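Local coordinates for protein SAV1430 (Staphylococcus aureus subsp. aureus Mu50, PDB 2FFM) that is of unknown function but, as a member of the Nfu/NifU N-terminal family, may take part in iron-sulfur cluster assembly, at residues A[30-34]-A[45-49]. Residues are numbered along the deposited sequence; the frame is centred on the assembly and turned at random.
Sequences TYTKV and ILKVE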
loop_
_atom_site.group_PDB
_atom_site.type_symbol
_atom_site.label_atom_id
_atom_site.label_comp_id
_atom_site.label_asym_id
_atom_site.label_seq_id
_atom_site.Cartn_x
_atom_site.Cartn_y
_atom_site.Cartn_z
ATOM N N THR A 30 9.972 -0.957 -3.697
ATOM C CA THR A 30 9.658 -0.577 -2.328
ATOM C C THR A 30 9.749 0.940 -2.258
ATOM O O THR A 30 10.827 1.518 -2.415
ATOM C CB THR A 30 10.648 -1.189 -1.317
ATOM O OG1 THR A 30 10.685 -2.606 -1.496
ATOM C CG2 THR A 30 10.217 -0.879 0.113
ATOM N N TYR A 31 8.606 1.579 -2.035
ATOM C CA TYR A 31 8.544 3.027 -1.964
ATOM C C TYR A 31 8.417 3.484 -0.531
ATOM O O TYR A 31 7.496 3.086 0.177
ATOM C CB TYR A 31 7.356 3.534 -2.762
ATOM C CG TYR A 31 7.219 2.893 -4.117
ATOM C CD1 TYR A 31 6.250 1.920 -4.346
ATOM C CD2 TYR A 31 8.022 3.303 -5.186
ATOM C CE1 TYR A 31 6.062 1.375 -5.613
ATOM C CE2 TYR A 31 7.850 2.767 -6.461
ATOM C CZ TYR A 31 6.863 1.805 -6.668
ATOM O OH TYR A 31 6.654 1.311 -7.933
ATOM N N THR A 32 9.345 4.335 -0.109
ATOM C CA THR A 32 9.343 4.849 1.253
ATOM C C THR A 32 8.988 6.331 1.318
ATOM O O THR A 32 8.627 6.839 2.377
ATOM C CB THR A 32 10.721 4.622 1.932
ATOM O OG1 THR A 32 11.736 5.264 1.156
ATOM C CG2 THR A 32 11.030 3.139 2.037
ATOM N N LYS A 33 9.087 7.015 0.182
ATOM C CA LYS A 33 8.788 8.446 0.109
ATOM C C LYS A 33 8.151 8.815 -1.232
ATOM O O LYS A 33 8.371 8.141 -2.235
ATOM C CB LYS A 33 10.070 9.261 0.303
ATOM C CG LYS A 33 11.223 8.873 -0.637
ATOM C CD LYS A 33 12.477 9.734 -0.392
ATOM C CE LYS A 33 13.703 9.233 -1.175
ATOM N NZ LYS A 33 14.169 7.865 -0.761
ATOM N N VAL A 34 7.376 9.894 -1.255
ATOM C CA VAL A 34 6.718 10.307 -2.487
ATOM C C VAL A 34 7.599 11.147 -3.410
ATOM O O VAL A 34 8.438 11.930 -2.950
ATOM C CB VAL A 34 5.436 11.118 -2.195
ATOM C CG1 VAL A 34 4.591 10.400 -1.152
ATOM C CG2 VAL A 34 5.787 12.511 -1.733
ATOM N N ILE A 45 -0.953 7.044 -1.276
ATOM C CA ILE A 45 -0.959 6.144 -0.137
ATOM C C ILE A 45 0.110 6.566 0.873
ATOM O O ILE A 45 -0.159 6.630 2.069
ATOM C CB ILE A 45 -0.738 4.678 -0.592
ATOM C CG1 ILE A 45 -1.911 4.250 -1.478
ATOM C CG2 ILE A 45 -0.608 3.757 0.618
ATOM C CD1 ILE A 45 -1.847 2.822 -1.977
ATOM N N LEU A 46 1.314 6.860 0.400
ATOM C CA LEU A 46 2.390 7.292 1.290
ATOM C C LEU A 46 2.041 8.543 2.111
ATOM O O LEU A 46 2.459 8.670 3.255
ATOM C CB LEU A 46 3.662 7.560 0.485
ATOM C CG LEU A 46 4.548 6.365 0.158
ATOM C CD1 LEU A 46 3.716 5.247 -0.427
ATOM C CD2 LEU A 46 5.628 6.801 -0.821
ATOM N N LYS A 47 1.287 9.462 1.515
ATOM C CA LYS A 47 0.890 10.688 2.191
ATOM C C LYS A 47 -0.100 10.415 3.325
ATOM O O LYS A 47 -0.434 11.318 4.103
ATOM C CB LYS A 47 0.258 11.672 1.198
ATOM C CG LYS A 47 1.226 12.331 0.222
ATOM C CD LYS A 47 0.486 13.239 -0.759
ATOM C CE LYS A 47 1.422 13.722 -1.872
ATOM N NZ LYS A 47 0.682 14.275 -3.052
ATOM N N VAL A 48 -0.584 9.179 3.412
ATOM C CA VAL A 48 -1.515 8.794 4.468
ATOM C C VAL A 48 -0.769 8.700 5.793
ATOM O O VAL A 48 0.235 8.002 5.900
ATOM C CB VAL A 48 -2.175 7.437 4.155
ATOM C CG1 VAL A 48 -3.004 6.974 5.340
ATOM C CG2 VAL A 48 -3.055 7.574 2.924
ATOM N N GLU A 49 -1.257 9.436 6.786
ATOM C CA GLU A 49 -0.670 9.470 8.126
ATOM C C GLU A 49 -0.642 8.071 8.721
ATOM O O GLU A 49 -1.690 7.473 8.983
ATOM C CB GLU A 49 -1.506 10.400 9.017
ATOM C CG GLU A 49 -1.196 10.375 10.531
ATOM C CD GLU A 49 -0.207 11.448 10.973
ATOM O OE1 GLU A 49 -0.015 11.615 12.218
ATOM O OE2 GLU A 49 0.373 12.120 10.076
#
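In this alpha-beta fold of the Nfu/NifU N-terminal family, the chain leaves the edge strand 29-31 of an antiparallel sheet and passes over the C-terminal part of helix 40-46, which packs against the same sheet. The contact is apolar and centres on Leu46, whose CA-to-CB bond points toward segment 30-34 and whose side chain also touches Ile54 of the neighbouring strand 51-57. Tyr31 offers its CB to Leu46 CD2 at 4.2 Å, while its ring turns away and its hydroxyl hydrogen-bonds Arg23. Thr32 and Lys33 take part through their backbone, their CA-to-CB bonds pointing away from segment 45-49: Leu46 CD2 lies 4.0 Å from Thr32 C and 3.3 Å from Lys33 C, tight against the main chain. Val34 turns back toward the helix, bringing its CG1 3.4 Å from Leu46 CB. The contact thus joins the exit of the edge strand to the C-terminal part of the helix near the surface, where the same Val34 CG1 also meets the aliphatic part of Lys47, at CG, 4.1 Å away.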